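Local structure of putative type VI secretion protein (6SKI) at residues A[207-221]-A[230-242]. The protein is a type VI secretion effector, probably a phospholipase that attacks the membranes of rival cells, and is carried by the VgrG spike. Numbering follows the deposited sequence.
Sequences ANRVMEQDPAIARAI and YDGKPSGEVRFLG
Ser-235, at the third position of the type I turn 233-236, lies against the joint between two helices, and its OG is 2.5 Å from Asp-214 O, a hydrogen bond whose shortness is doubtful at this resolution. A small side chain suits this place, since its CB also packs beneath the amide of Gln-213 (CD to Ser-235 CB 3.8 Å). Gln-213 ends helix 198-211 in a Schellman motif with positive phi. Its chain, bent at chi2 (-76°), folds the amide back over the turn and crosses Lys-233 at about a right angle, with Pro-234 also in contact. The next helix starts at once: Asp-214 is its N-cap, OD1 accepting from Ala-216 N at 3.0 Å.

About two turns after the N-cap, Ile-221 sends its two branches to different partners. CG2 sits over a face of the Tyr-230 ring, 3.6 Å from the centroid and 18° off the normal, a CH-pi contact; CD1 reaches Pro-234 O at 3.5 Å. The ring is kept in position by its hydroxyl, which donates to that carbonyl O, in plane and on a lone pair (Tyr-230 OH to Pro-234 O 2.8 Å). Ala-218 is small enough to let the turn come close.

Beyond Gly-236, Val-210 CG1 meets Val-238 CG2 at 3.6 Å, and Ala-207 rests on Leu-241. Here residues 207-211 of helix 198-211 run at 136° to residues 237-242 of strand 237-243; strand 184-195 is that strand's parallel neighbour. Strand, helices and returning strand form a beta-alpha-beta crossover, consistent with the alpha/beta-hydrolase fold of this family.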
ATOM      1  N   ALA A 207      11.528  -3.575  -4.906  1.00 45.70           N
ATOM      2  CA  ALA A 207      12.879  -3.785  -4.412  1.00 45.70           C
ATOM      3  C   ALA A 207      13.540  -4.934  -5.153  1.00 45.70           C
ATOM      4  O   ALA A 207      14.708  -4.838  -5.546  1.00 45.70           O
ATOM      5  CB  ALA A 207      12.859  -4.047  -2.909  1.00 45.70           C
ATOM      6  N   ASN A 208      12.779  -5.994  -5.425  1.00 47.98           N
ATOM      7  CA  ASN A 208      13.355  -7.125  -6.135  1.00 47.98           C
ATOM      8  C   ASN A 208      13.725  -6.732  -7.555  1.00 47.98           C
ATOM      9  O   ASN A 208      14.783  -7.127  -8.057  1.00 47.98           O
ATOM     10  CB  ASN A 208      12.386  -8.301  -6.119  1.00 47.98           C
ATOM     11  CG  ASN A 208      12.414  -9.050  -4.807  1.00 47.98           C
ATOM     12  OD1 ASN A 208      11.379  -9.280  -4.189  1.00 47.98           O
ATOM     13  ND2 ASN A 208      13.605  -9.430  -4.369  1.00 47.98           N
ATOM     14  N   ARG A 209      12.890  -5.917  -8.199  1.00 48.67           N
ATOM     15  CA  ARG A 209      13.232  -5.427  -9.527  1.00 48.67           C
ATOM     16  C   ARG A 209      14.503  -4.593  -9.484  1.00 48.67           C
ATOM     17  O   ARG A 209      15.270  -4.569 -10.451  1.00 48.67           O
ATOM     18  CB  ARG A 209      12.073  -4.621 -10.104  1.00 48.67           C
ATOM     19  CG  ARG A 209      10.823  -5.440 -10.321  1.00 48.67           C
ATOM     20  CD  ARG A 209       9.715  -4.615 -10.932  1.00 48.67           C
ATOM     21  NE  ARG A 209      10.050  -4.176 -12.280  1.00 48.67           N
ATOM     22  CZ  ARG A 209       9.150  -3.839 -13.197  1.00 48.67           C
ATOM     23  NH1 ARG A 209       7.860  -3.893 -12.913  1.00 48.67           N
ATOM     24  NH2 ARG A 209       9.543  -3.449 -14.399  1.00 48.67           N
ATOM     25  N   VAL A 210      14.745  -3.898  -8.372  1.00 48.16           N
ATOM     26  CA  VAL A 210      15.996  -3.163  -8.246  1.00 48.16           C
ATOM     27  C   VAL A 210      17.137  -4.126  -7.966  1.00 48.16           C
ATOM     28  O   VAL A 210      18.269  -3.921  -8.418  1.00 48.16           O
ATOM     29  CB  VAL A 210      15.876  -2.081  -7.159  1.00 48.16           C
ATOM     30  CG1 VAL A 210      17.207  -1.390  -6.948  1.00 48.16           C
ATOM     31  CG2 VAL A 210      14.811  -1.079  -7.535  1.00 48.16           C
ATOM     32  N   MET A 211      16.858  -5.206  -7.236  1.00 50.90           N
ATOM     33  CA  MET A 211      17.898  -6.184  -6.949  1.00 50.90           C
ATOM     34  C   MET A 211      18.264  -6.972  -8.197  1.00 50.90           C
ATOM     35  O   MET A 211      19.442  -7.260  -8.433  1.00 50.90           O
ATOM     36  CB  MET A 211      17.434  -7.123  -5.838  1.00 50.90           C
ATOM     37  CG  MET A 211      18.550  -7.797  -5.078  1.00 50.90           C
ATOM     38  SD  MET A 211      17.932  -9.197  -4.134  1.00 50.90           S
ATOM     39  CE  MET A 211      19.455  -9.838  -3.451  1.00 50.90           C
ATOM     40  N   GLU A 212      17.268  -7.313  -9.010  1.00 51.66           N
ATOM     41  CA  GLU A 212      17.486  -7.980 -10.283  1.00 51.66           C
ATOM     42  C   GLU A 212      18.010  -7.041 -11.355  1.00 51.66           C
ATOM     43  O   GLU A 212      18.272  -7.494 -12.474  1.00 51.66           O
ATOM     44  CB  GLU A 212      16.181  -8.614 -10.760  1.00 51.66           C
ATOM     45  CG  GLU A 212      15.817  -9.885 -10.029  1.00 51.66           C
ATOM     46  CD  GLU A 212      14.328 -10.150 -10.041  1.00 51.66           C
ATOM     47  OE1 GLU A 212      13.852 -10.894  -9.160  1.00 51.66           O
ATOM     48  OE2 GLU A 212      13.634  -9.608 -10.926  1.00 51.66           O
ATOM     49  N   GLN A 213      18.172  -5.759 -11.036  1.00 49.47           N
ATOM     50  CA  GLN A 213      18.606  -4.738 -11.983  1.00 49.47           C
ATOM     51  C   GLN A 213      17.742  -4.770 -13.241  1.00 49.47           C
ATOM     52  O   GLN A 213      18.210  -4.994 -14.357  1.00 49.47           O
ATOM     53  CB  GLN A 213      20.091  -4.892 -12.307  1.00 49.47           C
ATOM     54  CG  GLN A 213      20.975  -4.644 -11.104  1.00 49.47           C
ATOM     55  CD  GLN A 213      21.096  -3.172 -10.780  1.00 49.47           C
ATOM     56  OE1 GLN A 213      20.972  -2.764  -9.626  1.00 49.47           O
ATOM     57  NE2 GLN A 213      21.339  -2.363 -11.799  1.00 49.47           N
ATOM     58  N   ASP A 214      16.451  -4.555 -13.024  1.00 50.66           N
ATOM     59  CA  ASP A 214      15.487  -4.571 -14.111  1.00 50.66           C
ATOM     60  C   ASP A 214      15.840  -3.496 -15.133  1.00 50.66           C
ATOM     61  O   ASP A 214      16.099  -2.346 -14.751  1.00 50.66           O
ATOM     62  CB  ASP A 214      14.080  -4.341 -13.564  1.00 50.66           C
ATOM     63  CG  ASP A 214      13.003  -4.844 -14.497  1.00 50.66           C
ATOM     64  OD1 ASP A 214      12.675  -4.137 -15.469  1.00 50.66           O
ATOM     65  OD2 ASP A 214      12.477  -5.948 -14.254  1.00 50.66           O
ATOM     66  N   PRO A 215      15.880  -3.824 -16.426  1.00 51.23           N
ATOM     67  CA  PRO A 215      16.213  -2.801 -17.424  1.00 51.23           C
ATOM     68  C   PRO A 215      15.180  -1.698 -17.525  1.00 51.23           C
ATOM     69  O   PRO A 215      15.513  -0.601 -17.989  1.00 51.23           O
ATOM     70  CB  PRO A 215      16.307  -3.617 -18.718  1.00 51.23           C
ATOM     71  CG  PRO A 215      16.736  -4.965 -18.225  1.00 51.23           C
ATOM     72  CD  PRO A 215      15.838  -5.158 -17.043  1.00 51.23           C
ATOM     73  N   ALA A 216      13.935  -1.950 -17.116  1.00 50.84           N
ATOM     74  CA  ALA A 216      12.928  -0.896 -17.143  1.00 50.84           C
ATOM     75  C   ALA A 216      13.259   0.212 -16.156  1.00 50.84           C
ATOM     76  O   ALA A 216      12.960   1.381 -16.418  1.00 50.84           O
ATOM     77  CB  ALA A 216      11.546  -1.473 -16.849  1.00 50.84           C
ATOM     78  N   ILE A 217      13.896  -0.127 -15.034  1.00 49.90           N
ATOM     79  CA  ILE A 217      14.295   0.897 -14.077  1.00 49.90           C
ATOM     80  C   ILE A 217      15.377   1.784 -14.669  1.00 49.90           C
ATOM     81  O   ILE A 217      15.325   3.012 -14.549  1.00 49.90           O
ATOM     82  CB  ILE A 217      14.762   0.250 -12.762  1.00 49.90           C
ATOM     83  CG1 ILE A 217      13.759  -0.798 -12.300  1.00 49.90           C
ATOM     84  CG2 ILE A 217      14.931   1.308 -11.692  1.00 49.90           C
ATOM     85  CD1 ILE A 217      14.186  -1.534 -11.075  1.00 49.90           C
ATOM     86  N   ALA A 218      16.386   1.180 -15.301  1.00 49.35           N
ATOM     87  CA  ALA A 218      17.429   1.968 -15.942  1.00 49.35           C
ATOM     88  C   ALA A 218      16.856   2.812 -17.069  1.00 49.35           C
ATOM     89  O   ALA A 218      17.269   3.959 -17.271  1.00 49.35           O
ATOM     90  CB  ALA A 218      18.534   1.052 -16.461  1.00 49.35           C
ATOM     91  N   ARG A 219      15.895   2.260 -17.812  1.00 51.04           N
ATOM     92  CA  ARG A 219      15.234   3.024 -18.864  1.00 51.04           C
ATOM     93  C   ARG A 219      14.495   4.223 -18.292  1.00 51.04           C
ATOM     94  O   ARG A 219      14.527   5.312 -18.870  1.00 51.04           O
ATOM     95  CB  ARG A 219      14.270   2.125 -19.632  1.00 51.04           C
ATOM     96  CG  ARG A 219      14.866   1.472 -20.855  1.00 51.04           C
ATOM     97  CD  ARG A 219      13.842   0.592 -21.528  1.00 51.04           C
ATOM     98  NE  ARG A 219      14.110  -0.820 -21.291  1.00 51.04           N
ATOM     99  CZ  ARG A 219      13.174  -1.711 -20.992  1.00 51.04           C
ATOM    100  NH1 ARG A 219      11.909  -1.332 -20.885  1.00 51.04           N
ATOM    101  NH2 ARG A 219      13.502  -2.979 -20.794  1.00 51.04           N
ATOM    102  N   ALA A 220      13.828   4.044 -17.151  1.00 50.54           N
ATOM    103  CA  ALA A 220      13.115   5.154 -16.533  1.00 50.54           C
ATOM    104  C   ALA A 220      14.079   6.211 -16.012  1.00 50.54           C
ATOM    105  O   ALA A 220      13.824   7.413 -16.148  1.00 50.54           O
ATOM    106  CB  ALA A 220      12.223   4.638 -15.405  1.00 50.54           C
ATOM    107  N   ILE A 221      15.194   5.783 -15.419  1.00 50.30           N
ATOM    108  CA  ILE A 221      16.180   6.741 -14.923  1.00 50.30           C
ATOM    109  C   ILE A 221      16.791   7.520 -16.078  1.00 50.30           C
ATOM    110  O   ILE A 221      17.042   8.724 -15.968  1.00 50.30           O
ATOM    111  CB  ILE A 221      17.259   6.029 -14.088  1.00 50.30           C
ATOM    112  CG1 ILE A 221      16.626   5.278 -12.922  1.00 50.30           C
ATOM    113  CG2 ILE A 221      18.258   7.031 -13.555  1.00 50.30           C
ATOM    114  CD1 ILE A 221      17.590   4.380 -12.193  1.00 50.30           C
ATOM    115  N   TYR A 230      24.716   8.985 -15.217  1.00 50.63           N
ATOM    116  CA  TYR A 230      24.643   8.742 -13.785  1.00 50.63           C
ATOM    117  C   TYR A 230      25.488   7.523 -13.460  1.00 50.63           C
ATOM    118  O   TYR A 230      25.413   6.508 -14.157  1.00 50.63           O
ATOM    119  CB  TYR A 230      23.200   8.545 -13.302  1.00 50.63           C
ATOM    120  CG  TYR A 230      22.427   7.429 -13.965  1.00 50.63           C
ATOM    121  CD1 TYR A 230      21.707   7.653 -15.125  1.00 50.63           C
ATOM    122  CD2 TYR A 230      22.383   6.163 -13.404  1.00 50.63           C
ATOM    123  CE1 TYR A 230      20.990   6.645 -15.721  1.00 50.63           C
ATOM    124  CE2 TYR A 230      21.669   5.151 -13.992  1.00 50.63           C
ATOM    125  CZ  TYR A 230      20.973   5.396 -15.149  1.00 50.63           C
ATOM    126  OH  TYR A 230      20.259   4.383 -15.740  1.00 50.63           O
ATOM    127  N   ASP A 231      26.298   7.632 -12.415  1.00 53.37           N
ATOM    128  CA  ASP A 231      27.174   6.546 -12.018  1.00 53.37           C
ATOM    129  C   ASP A 231      26.401   5.537 -11.171  1.00 53.37           C
ATOM    130  O   ASP A 231      25.214   5.704 -10.884  1.00 53.37           O
ATOM    131  CB  ASP A 231      28.383   7.097 -11.269  1.00 53.37           C
ATOM    132  CG  ASP A 231      29.613   6.240 -11.440  1.00 53.37           C
ATOM    133  OD1 ASP A 231      29.696   5.516 -12.451  1.00 53.37           O
ATOM    134  OD2 ASP A 231      30.501   6.292 -10.566  1.00 53.37           O
ATOM    135  N   GLY A 232      27.078   4.469 -10.771  1.00 51.45           N
ATOM    136  CA  GLY A 232      26.444   3.454  -9.960  1.00 51.45           C
ATOM    137  C   GLY A 232      25.728   2.418 -10.796  1.00 51.45           C
ATOM    138  O   GLY A 232      25.800   2.392 -12.028  1.00 51.45           O
ATOM    139  N   LYS A 233      25.028   1.533 -10.098  1.00 49.47           N
ATOM    140  CA  LYS A 233      24.224   0.522 -10.766  1.00 49.47           C
ATOM    141  C   LYS A 233      23.192   1.198 -11.662  1.00 49.47           C
ATOM    142  O   LYS A 233      22.479   2.101 -11.205  1.00 49.47           O
ATOM    143  CB  LYS A 233      23.533  -0.371  -9.740  1.00 49.47           C
ATOM    144  CG  LYS A 233      24.490  -1.209  -8.916  1.00 49.47           C
ATOM    145  CD  LYS A 233      23.804  -1.783  -7.695  1.00 49.47           C
ATOM    146  CE  LYS A 233      24.789  -2.514  -6.803  1.00 49.47           C
ATOM    147  NZ  LYS A 233      25.869  -1.617  -6.312  1.00 49.47           N
ATOM    148  N   PRO A 234      23.079   0.796 -12.930  1.00 48.11           N
ATOM    149  CA  PRO A 234      22.189   1.517 -13.852  1.00 48.11           C
ATOM    150  C   PRO A 234      20.729   1.500 -13.443  1.00 48.11           C
ATOM    151  O   PRO A 234      19.982   2.408 -13.826  1.00 48.11           O
ATOM    152  CB  PRO A 234      22.419   0.782 -15.178  1.00 48.11           C
ATOM    153  CG  PRO A 234      22.816  -0.591 -14.747  1.00 48.11           C
ATOM    154  CD  PRO A 234      23.748  -0.323 -13.607  1.00 48.11           C
ATOM    155  N   SER A 235      20.295   0.500 -12.681  1.00 49.51           N
ATOM    156  CA  SER A 235      18.928   0.437 -12.188  1.00 49.51           C
ATOM    157  C   SER A 235      18.805   0.914 -10.752  1.00 49.51           C
ATOM    158  O   SER A 235      17.702   0.896 -10.200  1.00 49.51           O
ATOM    159  CB  SER A 235      18.383  -0.989 -12.306  1.00 49.51           C
ATOM    160  OG  SER A 235      18.088  -1.311 -13.651  1.00 49.51           O
ATOM    161  N   GLY A 236      19.899   1.322 -10.130  1.00 47.74           N
ATOM    162  CA  GLY A 236      19.852   1.903  -8.808  1.00 47.74           C
ATOM    163  C   GLY A 236      20.106   0.891  -7.713  1.00 47.74           C
ATOM    164  O   GLY A 236      20.428  -0.276  -7.944  1.00 47.74           O
ATOM    165  N   GLU A 237      19.957   1.375  -6.484  1.00 48.32           N
ATOM    166  CA  GLU A 237      20.097   0.567  -5.286  1.00 48.32           C
ATOM    167  C   GLU A 237      19.025   1.001  -4.299  1.00 48.32           C
ATOM    168  O   GLU A 237      18.580   2.149  -4.320  1.00 48.32           O
ATOM    169  CB  GLU A 237      21.504   0.719  -4.693  1.00 48.32           C
ATOM    170  CG  GLU A 237      21.727   0.044  -3.360  1.00 48.32           C
ATOM    171  CD  GLU A 237      23.193  -0.056  -3.004  1.00 48.32           C
ATOM    172  OE1 GLU A 237      24.031   0.393  -3.811  1.00 48.32           O
ATOM    173  OE2 GLU A 237      23.508  -0.582  -1.916  1.00 48.32           O
ATOM    174  N   VAL A 238      18.594   0.080  -3.444  1.00 44.83           N
ATOM    175  CA  VAL A 238      17.585   0.373  -2.432  1.00 44.83           C
ATOM    176  C   VAL A 238      18.292   0.583  -1.101  1.00 44.83           C
ATOM    177  O   VAL A 238      19.042  -0.286  -0.644  1.00 44.83           O
ATOM    178  CB  VAL A 238      16.538  -0.745  -2.330  1.00 44.83           C
ATOM    179  CG1 VAL A 238      15.541  -0.425  -1.236  1.00 44.83           C
ATOM    180  CG2 VAL A 238      15.821  -0.915  -3.646  1.00 44.83           C
ATOM    181  N   ARG A 239      18.063   1.743  -0.486  1.00 42.61           N
ATOM    182  CA  ARG A 239      18.661   2.042   0.810  1.00 42.61           C
ATOM    183  C   ARG A 239      17.800   1.524   1.954  1.00 42.61           C
ATOM    184  O   ARG A 239      18.268   0.755   2.798  1.00 42.61           O
ATOM    185  CB  ARG A 239      18.891   3.547   0.951  1.00 42.61           C
ATOM    186  CG  ARG A 239      19.736   3.919   2.152  1.00 42.61           C
ATOM    187  CD  ARG A 239      19.942   5.414   2.255  1.00 42.61           C
ATOM    188  NE  ARG A 239      18.712   6.161   2.027  1.00 42.61           N
ATOM    189  CZ  ARG A 239      18.634   7.485   2.073  1.00 42.61           C
ATOM    190  NH1 ARG A 239      19.713   8.202   2.341  1.00 42.61           N
ATOM    191  NH2 ARG A 239      17.478   8.091   1.855  1.00 42.61           N
ATOM    192  N   PHE A 240      16.538   1.941   2.002  1.00 41.56           N
ATOM    193  CA  PHE A 240      15.624   1.546   3.063  1.00 41.56           C
ATOM    194  C   PHE A 240      14.332   1.018   2.466  1.00 41.56           C
ATOM    195  O   PHE A 240      13.755   1.642   1.572  1.00 41.56           O
ATOM    196  CB  PHE A 240      15.320   2.712   4.005  1.00 41.56           C
ATOM    197  CG  PHE A 240      14.386   2.354   5.124  1.00 41.56           C
ATOM    198  CD1 PHE A 240      14.796   1.519   6.143  1.00 41.56           C
ATOM    199  CD2 PHE A 240      13.097   2.844   5.150  1.00 41.56           C
ATOM    200  CE1 PHE A 240      13.944   1.188   7.166  1.00 41.56           C
ATOM    201  CE2 PHE A 240      12.241   2.514   6.173  1.00 41.56           C
ATOM    202  CZ  PHE A 240      12.665   1.684   7.179  1.00 41.56           C
ATOM    203  N   LEU A 241      13.885  -0.131   2.962  1.00 41.33           N
ATOM    204  CA  LEU A 241      12.596  -0.711   2.605  1.00 41.33           C
ATOM    205  C   LEU A 241      11.694  -0.631   3.828  1.00 41.33           C
ATOM    206  O   LEU A 241      11.937  -1.312   4.830  1.00 41.33           O
ATOM    207  CB  LEU A 241      12.761  -2.153   2.133  1.00 41.33           C
ATOM    208  CG  LEU A 241      11.561  -2.823   1.467  1.00 41.33           C
ATOM    209  CD1 LEU A 241      11.112  -2.037   0.265  1.00 41.33           C
ATOM    210  CD2 LEU A 241      11.913  -4.241   1.069  1.00 41.33           C
ATOM    211  N   GLY A 242      10.661   0.199   3.751  1.00 41.52           N
ATOM    212  CA  GLY A 242       9.747   0.352   4.862  1.00 41.52           C
ATOM    213  C   GLY A 242       8.377  -0.207   4.559  1.00 41.52           C
ATOM    214  O   GLY A 242       7.658   0.322   3.709  1.00 41.52           O
TER